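Local coordinates for protein PA0821 (Pseudomonas aeruginosa, PDB 7DRG) that probably serves as the immunity protein (antitoxin) that neutralises a putative VRR-NUC domain nuclease effector of the type VI secretion system, at residues G35-R41 with G181-S187; E105-F111 with I129-W135; H141-E147 with A213-N218; G207-G211 with I227-S231. All coordinates share one frame. Residue numbers count along the deposited sequence, not the author numbering.

Contacts 1, 2 and 3 all reach one large antiparallel sheet, whereas contact 4 ties together two loops beside it. Strand 34-46 pairs with strand 182-186 in contact 1 and with strand 144-151, which carries contact 3; strand 144-151 in turn borders strand 126-131 of the contact 2 hairpin. The centres of contacts 2 and 3 are 11 Å apart, those of contacts 1 and 4 are 13 Å apart, and those of contacts 2 and 4 are 25 Å apart. Contact 4 is the most local along the chain, with contact 2 close behind, while contact 1 crosses contact 3, so remote parts of the sequence interlock in one fold, that of a probable type VI immunity protein.

Contact 1. Residues G35-R41 with G181-S187; sequences GAVLCLR and GHAYNLS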
loop_
_atom_site.group_PDB
_atom_site.type_symbol
_atom_site.label_atom_id
_atom_site.label_comp_id
_atom_site.label_asym_id
_atom_site.label_seq_id
_atom_site.Cartn_x
_atom_site.Cartn_y
_atom_site.Cartn_z
ATOM N N GLY B 35 10.858 11.434 -6.501
ATOM C CA GLY B 35 11.479 10.445 -5.638
ATOM C C GLY B 35 11.610 9.065 -6.250
ATOM O O GLY B 35 12.506 8.303 -5.873
ATOM N N ALA B 36 10.702 8.724 -7.156
ATOM C CA ALA B 36 10.703 7.377 -7.749
ATOM C C ALA B 36 10.083 7.404 -9.142
ATOM O O ALA B 36 9.158 8.113 -9.335
ATOM C CB ALA B 36 9.953 6.425 -6.849
ATOM N N VAL B 37 10.616 6.605 -10.056
ATOM C CA VAL B 37 10.001 6.528 -11.402
ATOM C C VAL B 37 9.973 5.063 -11.819
ATOM O O VAL B 37 10.949 4.404 -11.679
ATOM C CB VAL B 37 10.676 7.432 -12.443
ATOM C CG1 VAL B 37 12.141 7.133 -12.588
ATOM C CG2 VAL B 37 9.975 7.348 -13.788
ATOM N N LEU B 38 8.813 4.613 -12.255
ATOM C CA LEU B 38 8.634 3.225 -12.703
ATOM C C LEU B 38 9.272 3.078 -14.082
ATOM O O LEU B 38 8.975 3.846 -14.952
ATOM C CB LEU B 38 7.145 2.874 -12.726
ATOM C CG LEU B 38 6.803 1.409 -12.978
ATOM C CD1 LEU B 38 7.422 0.473 -11.959
ATOM C CD2 LEU B 38 5.311 1.207 -13.069
ATOM N N CYS B 39 10.131 2.088 -14.213
ATOM C CA CYS B 39 10.825 1.891 -15.475
ATOM C C CYS B 39 11.087 0.402 -15.676
ATOM O O CYS B 39 10.702 -0.439 -14.856
ATOM C CB CYS B 39 12.118 2.714 -15.504
ATOM S SG CYS B 39 13.273 2.232 -14.208
ATOM N N LEU B 40 11.723 0.080 -16.798
ATOM C CA LEU B 40 12.154 -1.280 -17.098
ATOM C C LEU B 40 13.646 -1.365 -16.791
ATOM O O LEU B 40 14.465 -0.793 -17.516
ATOM C CB LEU B 40 11.862 -1.615 -18.555
ATOM C CG LEU B 40 12.414 -2.928 -19.101
ATOM C CD1 LEU B 40 11.995 -4.096 -18.229
ATOM C CD2 LEU B 40 11.915 -3.109 -20.536
ATOM N N ARG B 41 13.994 -2.090 -15.732
ATOM C CA ARG B 41 15.358 -2.127 -15.222
ATOM C C ARG B 41 15.915 -3.540 -15.276
ATOM O O ARG B 41 15.205 -4.512 -14.984
ATOM C CB ARG B 41 15.418 -1.611 -13.782
ATOM C CG ARG B 41 16.833 -1.420 -13.239
ATOM C CD ARG B 41 16.791 -0.691 -11.883
ATOM N NE ARG B 41 16.317 -1.546 -10.796
ATOM C CZ ARG B 41 15.965 -1.062 -9.603
ATOM N NH1 ARG B 41 16.019 0.242 -9.394
ATOM N NH2 ARG B 41 15.565 -1.870 -8.634
ATOM N N GLY B 181 12.921 -6.351 -15.339
ATOM C CA GLY B 181 11.478 -6.169 -15.326
ATOM C C GLY B 181 11.156 -4.807 -14.740
ATOM O O GLY B 181 12.007 -3.925 -14.693
ATOM N N HIS B 182 9.919 -4.660 -14.286
ATOM C CA HIS B 182 9.528 -3.409 -13.646
ATOM C C HIS B 182 10.293 -3.162 -12.351
ATOM O O HIS B 182 10.498 -4.070 -11.537
ATOM C CB HIS B 182 8.032 -3.416 -13.352
ATOM C CG HIS B 182 7.176 -3.351 -14.576
ATOM N ND1 HIS B 182 6.687 -4.478 -15.197
ATOM C CD2 HIS B 182 6.734 -2.299 -15.304
ATOM C CE1 HIS B 182 5.965 -4.124 -16.245
ATOM N NE2 HIS B 182 5.981 -2.808 -16.337
ATOM N N ALA B 183 10.703 -1.912 -12.162
ATOM C CA ALA B 183 11.330 -1.468 -10.923
ATOM C C ALA B 183 11.178 0.039 -10.824
ATOM O O ALA B 183 10.949 0.728 -11.821
ATOM C CB ALA B 183 12.814 -1.846 -10.849
ATOM N N TYR B 184 11.305 0.544 -9.602
ATOM C CA TYR B 184 11.393 1.978 -9.374
ATOM C C TYR B 184 12.851 2.379 -9.236
ATOM O O TYR B 184 13.554 1.868 -8.359
ATOM C CB TYR B 184 10.630 2.407 -8.121
ATOM C CG TYR B 184 9.152 2.468 -8.345
ATOM C CD1 TYR B 184 8.569 3.565 -8.967
ATOM C CD2 TYR B 184 8.337 1.406 -7.986
ATOM C CE1 TYR B 184 7.210 3.608 -9.200
ATOM C CE2 TYR B 184 6.973 1.447 -8.204
ATOM C CZ TYR B 184 6.420 2.544 -8.819
ATOM O OH TYR B 184 5.066 2.587 -9.055
ATOM N N ASN B 185 13.301 3.294 -10.090
ATOM C CA ASN B 185 14.529 4.018 -9.787
ATOM C C ASN B 185 14.200 5.055 -8.728
ATOM O O ASN B 185 13.192 5.753 -8.840
ATOM C CB ASN B 185 15.097 4.705 -11.027
ATOM C CG ASN B 185 15.778 3.741 -11.966
ATOM O OD1 ASN B 185 16.190 2.652 -11.561
ATOM N ND2 ASN B 185 15.927 4.146 -13.219
ATOM N N LEU B 186 15.030 5.146 -7.695
ATOM C CA LEU B 186 14.834 6.133 -6.642
ATOM C C LEU B 186 15.809 7.290 -6.826
ATOM O O LEU B 186 16.761 7.222 -7.610
ATOM C CB LEU B 186 15.013 5.501 -5.260
ATOM C CG LEU B 186 14.165 4.257 -4.988
ATOM C CD1 LEU B 186 14.372 3.796 -3.546
ATOM C CD2 LEU B 186 12.692 4.520 -5.265
ATOM N N SER B 187 15.553 8.364 -6.086
ATOM C CA SER B 187 16.417 9.530 -6.125
ATOM C C SER B 187 17.863 9.125 -5.839
ATOM O O SER B 187 18.112 8.363 -4.895
ATOM C CB SER B 187 15.946 10.562 -5.100
ATOM O OG SER B 187 16.952 11.542 -4.903
HETATM O O HOH W 1 14.825 0.159 -6.392
#
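Seven main-chain hydrogen bonds zip residues 35-41 to 181-187 as antiparallel strands. Three hydrogen-bonded pairs each give two: Val37 with Asn185, Cys39 with Ala183 (Cys39 N to Ala183 O, 2.9 Å) and Arg41 with Gly181 (Arg41 N to Gly181 O, 2.9 Å; Gly181 N to Arg41 O, 3.0 Å). The bond from Ser187 N to Gly35 O, at 3.1 Å, is weak. Arg41 folds back over its partner strand, laying a guanidinium face on Ala183 CB and donating from NH1 to Asn185 OD1 at 3.2 Å, while water 1 joins Arg41 NH2 to Tyr184 O. The other end of the amide, Asn185 ND2, bonds Gly123 O and Ser149 OG. On the sheet face shared by Ala36, Leu38 and Tyr184 the packing is apolar: Leu38 CD1 sits 4.0 Å from the Tyr184 ring centroid in a CH-pi contact, and Ala36 CB lies 3.7 Å from Leu186 CD2. Gly35 and Ala36 both face Ile20, a classic beta bulge toward strand 19-22. Strand 34-46 is thus an interior strand of the sheet; on the Leu38 and Tyr184 face, helix 152-157 packs against Leu38, Leu40 and His182, and helix 191-204 against Tyr184 and Leu186.

Contact 2. Residues E105-F111 with I129-W135; sequences EDDHLSF and IYGKRSW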
loop_
_atom_site.group_PDB
_atom_site.type_symbol
_atom_site.label_atom_id
_atom_site.label_comp_id
_atom_site.label_asym_id
_atom_site.label_seq_id
_atom_site.Cartn_x
_atom_site.Cartn_y
_atom_site.Cartn_z
ATOM N N GLU B 105 43.572 -1.935 -11.045
ATOM C CA GLU B 105 42.755 -3.011 -10.501
ATOM C C GLU B 105 42.320 -2.756 -9.065
ATOM O O GLU B 105 41.336 -3.354 -8.618
ATOM C CB GLU B 105 43.504 -4.341 -10.589
ATOM C CG GLU B 105 44.800 -4.387 -9.801
ATOM C CD GLU B 105 46.028 -4.134 -10.666
ATOM O OE1 GLU B 105 45.889 -3.555 -11.767
ATOM O OE2 GLU B 105 47.136 -4.532 -10.244
ATOM N N ASP B 106 43.011 -1.883 -8.333
ATOM C CA ASP B 106 42.632 -1.599 -6.955
ATOM C C ASP B 106 41.694 -0.407 -6.814
ATOM O O ASP B 106 41.309 -0.074 -5.688
ATOM C CB ASP B 106 43.882 -1.382 -6.097
ATOM C CG ASP B 106 44.552 -2.686 -5.723
ATOM O OD1 ASP B 106 43.826 -3.674 -5.478
ATOM O OD2 ASP B 106 45.797 -2.727 -5.678
ATOM N N ASP B 107 41.304 0.234 -7.912
ATOM C CA ASP B 107 40.291 1.274 -7.834
ATOM C C ASP B 107 38.892 0.663 -7.848
ATOM O O ASP B 107 38.668 -0.414 -8.407
ATOM C CB ASP B 107 40.442 2.262 -8.990
ATOM C CG ASP B 107 41.659 3.149 -8.837
ATOM O OD1 ASP B 107 41.867 3.692 -7.730
ATOM O OD2 ASP B 107 42.409 3.300 -9.821
ATOM N N HIS B 108 37.957 1.355 -7.202
ATOM C CA HIS B 108 36.558 0.949 -7.158
ATOM C C HIS B 108 35.814 1.583 -8.326
ATOM O O HIS B 108 35.900 2.795 -8.537
ATOM C CB HIS B 108 35.941 1.364 -5.815
ATOM C CG HIS B 108 34.442 1.362 -5.786
ATOM N ND1 HIS B 108 33.686 0.228 -5.995
ATOM C CD2 HIS B 108 33.560 2.359 -5.535
ATOM C CE1 HIS B 108 32.403 0.529 -5.891
ATOM N NE2 HIS B 108 32.299 1.816 -5.610
ATOM N N LEU B 109 35.105 0.768 -9.101
ATOM C CA LEU B 109 34.306 1.313 -10.191
ATOM C C LEU B 109 33.026 1.898 -9.619
ATOM O O LEU B 109 32.265 1.191 -8.954
ATOM C CB LEU B 109 33.960 0.240 -11.216
ATOM C CG LEU B 109 35.110 -0.548 -11.816
ATOM C CD1 LEU B 109 34.610 -1.238 -13.058
ATOM C CD2 LEU B 109 36.271 0.374 -12.101
ATOM N N SER B 110 32.776 3.178 -9.892
ATOM C CA SER B 110 31.550 3.827 -9.423
ATOM C C SER B 110 31.120 4.820 -10.499
ATOM O O SER B 110 31.736 5.879 -10.646
ATOM C CB SER B 110 31.767 4.517 -8.080
ATOM O OG SER B 110 30.575 5.139 -7.626
ATOM N N PHE B 111 30.079 4.465 -11.254
ATOM C CA PHE B 111 29.572 5.310 -12.330
ATOM C C PHE B 111 28.069 5.133 -12.393
ATOM O O PHE B 111 27.589 4.026 -12.658
ATOM C CB PHE B 111 30.187 4.942 -13.687
ATOM C CG PHE B 111 31.682 5.053 -13.732
ATOM C CD1 PHE B 111 32.291 6.273 -13.977
ATOM C CD2 PHE B 111 32.477 3.931 -13.546
ATOM C CE1 PHE B 111 33.666 6.375 -14.026
ATOM C CE2 PHE B 111 33.859 4.029 -13.587
ATOM C CZ PHE B 111 34.452 5.252 -13.828
ATOM N N ILE B 129 27.280 1.327 -12.747
ATOM C CA ILE B 129 28.322 0.334 -12.511
ATOM C C ILE B 129 28.794 0.450 -11.075
ATOM O O ILE B 129 29.142 1.544 -10.618
ATOM C CB ILE B 129 29.519 0.514 -13.458
ATOM C CG1 ILE B 129 29.094 0.336 -14.913
ATOM C CG2 ILE B 129 30.630 -0.477 -13.095
ATOM C CD1 ILE B 129 30.155 0.846 -15.881
ATOM N N TYR B 130 28.828 -0.678 -10.372
ATOM C CA TYR B 130 29.386 -0.753 -9.022
ATOM C C TYR B 130 30.393 -1.899 -9.031
ATOM O O TYR B 130 30.005 -3.069 -9.038
ATOM C CB TYR B 130 28.276 -0.951 -7.996
ATOM C CG TYR B 130 28.744 -1.115 -6.570
ATOM C CD1 TYR B 130 28.951 -0.014 -5.764
ATOM C CD2 TYR B 130 28.934 -2.377 -6.027
ATOM C CE1 TYR B 130 29.364 -0.159 -4.456
ATOM C CE2 TYR B 130 29.344 -2.534 -4.724
ATOM C CZ TYR B 130 29.561 -1.420 -3.947
ATOM O OH TYR B 130 29.971 -1.558 -2.640
ATOM N N GLY B 131 31.686 -1.565 -9.049
ATOM C CA GLY B 131 32.711 -2.562 -9.285
ATOM C C GLY B 131 33.702 -2.710 -8.152
ATOM O O GLY B 131 34.318 -1.722 -7.743
ATOM N N LYS B 132 33.858 -3.927 -7.636
ATOM C CA LYS B 132 34.719 -4.159 -6.479
ATOM C C LYS B 132 36.191 -4.036 -6.857
ATOM O O LYS B 132 36.597 -4.362 -7.975
ATOM C CB LYS B 132 34.460 -5.541 -5.884
ATOM C CG LYS B 132 32.988 -5.816 -5.576
ATOM C CD LYS B 132 32.409 -4.733 -4.675
ATOM C CE LYS B 132 32.976 -4.830 -3.275
ATOM N NZ LYS B 132 32.470 -3.736 -2.386
ATOM N N ARG B 133 36.993 -3.580 -5.893
ATOM C CA ARG B 133 38.435 -3.501 -6.074
ATOM C C ARG B 133 39.052 -4.894 -6.086
ATOM O O ARG B 133 38.507 -5.846 -5.520
ATOM C CB ARG B 133 39.074 -2.681 -4.949
ATOM C CG ARG B 133 38.430 -1.342 -4.701
ATOM C CD ARG B 133 38.881 -0.795 -3.357
ATOM N NE ARG B 133 38.193 0.437 -2.998
ATOM C CZ ARG B 133 38.616 1.649 -3.339
ATOM N NH1 ARG B 133 39.720 1.792 -4.056
ATOM N NH2 ARG B 133 37.930 2.722 -2.965
ATOM N N SER B 134 40.226 -4.999 -6.721
ATOM C CA SER B 134 40.918 -6.279 -6.787
ATOM C C SER B 134 41.113 -6.888 -5.401
ATOM O O SER B 134 40.853 -8.079 -5.199
ATOM C CB SER B 134 42.268 -6.106 -7.490
ATOM O OG SER B 134 43.060 -7.274 -7.371
ATOM N N TRP B 135 41.581 -6.089 -4.430
ATOM C CA TRP B 135 41.834 -6.644 -3.101
ATOM C C TRP B 135 40.543 -6.982 -2.378
ATOM O O TRP B 135 40.511 -7.930 -1.587
ATOM C CB TRP B 135 42.675 -5.690 -2.250
ATOM C CG TRP B 135 42.043 -4.366 -1.948
ATOM C CD1 TRP B 135 42.271 -3.193 -2.600
ATOM C CD2 TRP B 135 41.110 -4.064 -0.896
ATOM N NE1 TRP B 135 41.536 -2.185 -2.035
ATOM C CE2 TRP B 135 40.813 -2.690 -0.986
ATOM C CE3 TRP B 135 40.486 -4.822 0.103
ATOM C CZ2 TRP B 135 39.933 -2.056 -0.117
ATOM C CZ3 TRP B 135 39.608 -4.191 0.971
ATOM C CH2 TRP B 135 39.335 -2.818 0.854
HETATM O O HOH W 2 37.073 -2.309 -9.802
HETATM O O HOH W 3 42.287 3.577 -4.990
#
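The strands of an antiparallel beta hairpin, 109-114 and 126-131, meet here at the end remote from their connecting loop, with N-to-C directions 166° apart. Leu109 with Gly131 and Phe111 with Ile129 are hydrogen-bonded pairs (Gly131 N to Leu109 O, 2.8 Å; Ile129 N to Phe111 O, 2.7 Å), and Ser110 with Tyr130 forms the non-hydrogen-bonded pair between them. Beyond the strands the two chains stay in touch: Ser134 N, in the first turn of helix 134-139, donates to Glu105 O at 2.7 Å, and water 2 links Asp107 O to Lys132 O. Gly131 CA lies 4.3 Å from Leu109 CA, and a CB on this glycine would clash with Leu109 CB. On that face Leu109 CB meets Ile129 CG2 at 3.9 Å, and Leu109 and Phe111 run on into helix 96-101, Leu109 also into helix 52-69, making this side of the hairpin part of the core. His108 stands beside the sheet and turns its ring edge to the face of Tyr130, an offset edge-to-face pair with centroids 4.9 Å apart; its ND1 donates to Gly131 O at 2.7 Å, so this carbonyl receives both the imidazole and Leu109 N. Arg133, the N-cap residue of helix 134-139, spreads a guanidinium face over His108 N and donates from NH1 to Asp106 O at 2.9 Å.

Contact 3. Residues H141-E147 with A213-N218; sequences HDLSVLE and ACLLAN
Residues 144-147 form a beta strand, and Ala213 to Leu216 a short helical turn lying against it, with CA pairs Val145-Cys214 and Leu143-Ala217 at 5.9 Å and His141-Asn218 at 5.5 Å. Asn218 (chi1 m, chi2 -72°) presents its amide to the backbone of Leu143: OD1 accepts from Leu143 N at 3.0 Å and ND2 donates to Leu143 O at 2.8 Å. Water 4 joins the same OD1 to Asp142 OD1; Asp142 OD2 salt-bridges Lys47. His141 (chi1 m) turns a ring face to Asn218 CB. Val145 (t) packs both methyls on the strand-facing side of the turn, CG1 3.8 Å from Ala213 CB and CG2 3.8 Å from Ala217 CB; Leu143 (t, p) brings CD2 to 3.4 Å from Ala217 O. Glu147 (m, t) reaches Ala213 N through water 5 and Cys214 N through water 6; its OE1 also bonds Thr43 OG1. The helix thus packs on a sheet face, Ala213 touching strand 34-46 and Cys214 strand 126-131, the two strands flanking 144-151.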
loop_
_atom_site.group_PDB
_atom_site.type_symbol
_atom_site.label_atom_id
_atom_site.label_comp_id
_atom_site.label_asym_id
_atom_site.label_seq_id
_atom_site.Cartn_x
_atom_site.Cartn_y
_atom_site.Cartn_z
ATOM N N HIS B 141 34.922 -10.066 -1.059
ATOM C CA HIS B 141 33.834 -9.222 -1.564
ATOM C C HIS B 141 34.012 -9.047 -3.071
ATOM O O HIS B 141 34.429 -7.997 -3.561
ATOM C CB HIS B 141 33.817 -7.881 -0.841
ATOM C CG HIS B 141 33.389 -7.965 0.593
ATOM N ND1 HIS B 141 33.064 -6.854 1.342
ATOM C CD2 HIS B 141 33.235 -9.030 1.415
ATOM C CE1 HIS B 141 32.727 -7.231 2.563
ATOM N NE2 HIS B 141 32.824 -8.546 2.633
ATOM N N ASP B 142 33.662 -10.093 -3.823
ATOM C CA ASP B 142 34.048 -10.194 -5.229
ATOM C C ASP B 142 32.919 -9.950 -6.225
ATOM O O ASP B 142 33.154 -10.055 -7.432
ATOM C CB ASP B 142 34.683 -11.567 -5.503
ATOM C CG ASP B 142 33.732 -12.728 -5.251
ATOM O OD1 ASP B 142 32.587 -12.497 -4.817
ATOM O OD2 ASP B 142 34.136 -13.885 -5.500
ATOM N N LEU B 143 31.719 -9.611 -5.774
ATOM C CA LEU B 143 30.563 -9.529 -6.660
ATOM C C LEU B 143 30.267 -8.069 -6.984
ATOM O O LEU B 143 30.034 -7.262 -6.075
ATOM C CB LEU B 143 29.350 -10.201 -6.017
ATOM C CG LEU B 143 28.190 -10.493 -6.968
ATOM C CD1 LEU B 143 28.664 -11.385 -8.112
ATOM C CD2 LEU B 143 27.055 -11.136 -6.185
ATOM N N SER B 144 30.285 -7.736 -8.270
ATOM C CA SER B 144 29.965 -6.406 -8.765
ATOM C C SER B 144 28.578 -6.408 -9.412
ATOM O O SER B 144 27.955 -7.455 -9.610
ATOM C CB SER B 144 31.037 -5.938 -9.753
ATOM O OG SER B 144 32.308 -5.858 -9.109
ATOM N N VAL B 145 28.083 -5.214 -9.731
ATOM C CA VAL B 145 26.712 -5.057 -10.212
ATOM C C VAL B 145 26.682 -4.058 -11.356
ATOM O O VAL B 145 27.283 -2.985 -11.266
ATOM C CB VAL B 145 25.757 -4.591 -9.091
ATOM C CG1 VAL B 145 24.372 -4.299 -9.664
ATOM C CG2 VAL B 145 25.673 -5.625 -7.975
ATOM N N LEU B 146 25.971 -4.407 -12.425
ATOM C CA LEU B 146 25.566 -3.460 -13.457
ATOM C C LEU B 146 24.049 -3.390 -13.453
ATOM O O LEU B 146 23.384 -4.423 -13.568
ATOM C CB LEU B 146 26.052 -3.889 -14.846
ATOM C CG LEU B 146 25.488 -3.085 -16.020
ATOM C CD1 LEU B 146 25.880 -1.615 -15.933
ATOM C CD2 LEU B 146 25.961 -3.660 -17.349
ATOM N N GLU B 147 23.505 -2.182 -13.335
ATOM C CA GLU B 147 22.068 -1.962 -13.447
ATOM C C GLU B 147 21.813 -0.928 -14.525
ATOM O O GLU B 147 22.544 0.059 -14.634
ATOM C CB GLU B 147 21.444 -1.466 -12.138
ATOM C CG GLU B 147 21.434 -2.454 -11.011
ATOM C CD GLU B 147 20.382 -2.099 -9.978
ATOM O OE1 GLU B 147 19.409 -2.860 -9.853
ATOM O OE2 GLU B 147 20.515 -1.044 -9.310
ATOM N N ALA B 213 20.733 -3.536 -5.481
ATOM C CA ALA B 213 21.572 -4.700 -5.736
ATOM C C ALA B 213 22.992 -4.505 -5.219
ATOM O O ALA B 213 23.603 -5.446 -4.698
ATOM C CB ALA B 213 21.589 -5.010 -7.231
ATOM N N CYS B 214 23.539 -3.295 -5.345
ATOM C CA CYS B 214 24.920 -3.106 -4.912
ATOM C C CYS B 214 25.074 -3.205 -3.396
ATOM O O CYS B 214 26.177 -3.498 -2.922
ATOM C CB CYS B 214 25.465 -1.772 -5.427
ATOM S SG CYS B 214 24.694 -0.304 -4.761
ATOM N N LEU B 215 24.003 -2.981 -2.627
ATOM C CA LEU B 215 24.055 -3.230 -1.187
ATOM C C LEU B 215 23.882 -4.707 -0.863
ATOM O O LEU B 215 24.415 -5.181 0.147
ATOM C CB LEU B 215 22.973 -2.434 -0.451
ATOM C CG LEU B 215 22.926 -0.912 -0.573
ATOM C CD1 LEU B 215 21.937 -0.335 0.436
ATOM C CD2 LEU B 215 24.304 -0.314 -0.391
ATOM N N LEU B 216 23.135 -5.441 -1.689
ATOM C CA LEU B 216 22.915 -6.863 -1.453
ATOM C C LEU B 216 24.130 -7.705 -1.824
ATOM O O LEU B 216 24.382 -8.739 -1.190
ATOM C CB LEU B 216 21.698 -7.343 -2.258
ATOM C CG LEU B 216 20.332 -6.730 -1.925
ATOM C CD1 LEU B 216 19.274 -7.163 -2.934
ATOM C CD2 LEU B 216 19.915 -7.117 -0.511
ATOM N N ALA B 217 24.908 -7.251 -2.814
ATOM C CA ALA B 217 25.793 -8.135 -3.572
ATOM C C ALA B 217 26.808 -8.868 -2.697
ATOM O O ALA B 217 27.136 -10.030 -2.967
ATOM C CB ALA B 217 26.512 -7.328 -4.652
ATOM N N ASN B 218 27.350 -8.211 -1.674
ATOM C CA ASN B 218 28.423 -8.829 -0.899
ATOM C C ASN B 218 28.062 -8.997 0.572
ATOM O O ASN B 218 28.953 -9.083 1.425
ATOM C CB ASN B 218 29.723 -8.047 -1.073
ATOM C CG ASN B 218 30.248 -8.131 -2.497
ATOM O OD1 ASN B 218 30.745 -9.170 -2.925
ATOM N ND2 ASN B 218 30.104 -7.049 -3.244
HETATM O O HOH W 4 30.656 -11.867 -2.681
HETATM O O HOH W 5 18.653 -3.002 -7.397
HETATM O O HOH W 6 22.538 -1.298 -7.178
#

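Contact 4. Residues G207-G211 with I227-S231; sequences GLDVG and IKTVS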
loop_
_atom_site.group_PDB
_atom_site.type_symbol
_atom_site.label_atom_id
_atom_site.label_comp_id
_atom_site.label_asym_id
_atom_site.label_seq_id
_atom_site.Cartn_x
_atom_site.Cartn_y
_atom_site.Cartn_z
ATOM N N GLY B 207 5.061 -8.237 -9.499
ATOM C CA GLY B 207 6.084 -8.291 -10.528
ATOM C C GLY B 207 7.165 -7.243 -10.414
ATOM O O GLY B 207 8.060 -7.175 -11.259
ATOM N N LEU B 208 7.119 -6.420 -9.377
ATOM C CA LEU B 208 8.077 -5.339 -9.208
ATOM C C LEU B 208 9.304 -5.833 -8.456
ATOM O O LEU B 208 9.175 -6.450 -7.396
ATOM C CB LEU B 208 7.420 -4.202 -8.432
ATOM C CG LEU B 208 8.356 -3.033 -8.188
ATOM C CD1 LEU B 208 8.159 -2.012 -9.307
ATOM C CD2 LEU B 208 8.108 -2.456 -6.797
ATOM N N ASP B 209 10.489 -5.535 -8.982
ATOM C CA ASP B 209 11.703 -5.752 -8.214
ATOM C C ASP B 209 11.904 -4.611 -7.228
ATOM O O ASP B 209 11.585 -3.457 -7.519
ATOM C CB ASP B 209 12.926 -5.856 -9.131
ATOM C CG ASP B 209 14.212 -6.034 -8.349
ATOM O OD1 ASP B 209 14.280 -6.991 -7.546
ATOM O OD2 ASP B 209 15.149 -5.222 -8.533
ATOM N N VAL B 210 12.462 -4.944 -6.059
ATOM C CA VAL B 210 12.665 -4.000 -4.965
ATOM C C VAL B 210 14.086 -4.148 -4.441
ATOM O O VAL B 210 14.648 -5.247 -4.431
ATOM C CB VAL B 210 11.638 -4.243 -3.831
ATOM C CG1 VAL B 210 11.934 -3.386 -2.611
ATOM C CG2 VAL B 210 10.230 -3.984 -4.342
ATOM N N GLY B 211 14.669 -3.035 -4.009
ATOM C CA GLY B 211 15.927 -3.057 -3.286
ATOM C C GLY B 211 17.080 -2.504 -4.110
ATOM O O GLY B 211 16.915 -2.013 -5.228
ATOM N N ILE B 227 19.346 -17.480 -6.147
ATOM C CA ILE B 227 18.875 -16.267 -6.806
ATOM C C ILE B 227 17.896 -15.520 -5.910
ATOM O O ILE B 227 17.216 -16.102 -5.058
ATOM C CB ILE B 227 18.209 -16.546 -8.173
ATOM C CG1 ILE B 227 16.980 -17.447 -8.011
ATOM C CG2 ILE B 227 19.215 -17.135 -9.154
ATOM C CD1 ILE B 227 16.191 -17.614 -9.289
ATOM N N LYS B 228 17.821 -14.207 -6.130
ATOM C CA LYS B 228 16.913 -13.362 -5.368
ATOM C C LYS B 228 15.478 -13.501 -5.853
ATOM O O LYS B 228 14.549 -13.642 -5.047
ATOM C CB LYS B 228 17.364 -11.905 -5.475
ATOM C CG LYS B 228 16.448 -10.903 -4.783
ATOM C CD LYS B 228 16.752 -9.516 -5.323
ATOM C CE LYS B 228 15.760 -8.479 -4.841
ATOM N NZ LYS B 228 16.019 -7.164 -5.501
ATOM N N THR B 229 15.273 -13.443 -7.164
ATOM C CA THR B 229 13.922 -13.351 -7.690
ATOM C C THR B 229 13.929 -13.704 -9.166
ATOM O O THR B 229 14.954 -13.605 -9.849
ATOM C CB THR B 229 13.340 -11.943 -7.504
ATOM O OG1 THR B 229 11.974 -11.927 -7.937
ATOM C CG2 THR B 229 14.126 -10.928 -8.334
ATOM N N VAL B 230 12.764 -14.120 -9.640
ATOM C CA VAL B 230 12.485 -14.149 -11.066
ATOM C C VAL B 230 11.801 -12.838 -11.441
ATOM O O VAL B 230 11.254 -12.128 -10.593
ATOM C CB VAL B 230 11.619 -15.367 -11.451
ATOM C CG1 VAL B 230 12.181 -16.639 -10.831
ATOM C CG2 VAL B 230 10.166 -15.155 -11.015
ATOM N N SER B 231 11.848 -12.497 -12.721
ATOM C CA SER B 231 11.070 -11.376 -13.236
ATOM C C SER B 231 10.820 -11.649 -14.711
ATOM O O SER B 231 10.845 -12.805 -15.142
ATOM C CB SER B 231 11.783 -10.037 -12.980
ATOM O OG SER B 231 10.866 -8.966 -13.162
HETATM O O HOH W 7 17.541 -5.460 -7.296
#
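A buried salt bridge joins two loops here, one between helices 191-204 and 213-216, the other leading from helix 213-216 to strand 233-237. Neither segment is helix or strand, and their touching parts run 140° apart. The link across them is made by the Lys228 side chain, to the Asp209 carboxylate and to Val210 O. Lys228 is fully extended, with all four chi angles t, and its length carries NZ across to the other loop. There Lys228 NZ meets Asp209 OD1 at 2.7 Å, pairing opposite charges in the interior, and also donates to Val210 O, so the ammonium group holds a side chain and a main-chain carbonyl of consecutive residues. Tyr179 OH is a further, weak partner of NZ, and Trp327 of helix 321-328 packs against Lys228, Asp209 and Val210. Asp209 (chi1 t) shares its charge: OD2 accepts a hydrogen bond from water 7 and forms a long, weak ion pair with Arg41, which connects the site to strand 34-46. Thr229 CG2 lies 4.0 Å from Asp209 OD1, an outer contact beside the bridge. Ser231, third by area, faces the start of the other loop, where its OG is 3.8 Å from Gly207 O. Gly211, at the end of the segment, has phi 109° and psi -176°, angles that would jam a CB against the preceding carbonyl, the same Val210 O that accepts from Lys228 NZ at 2.6 Å.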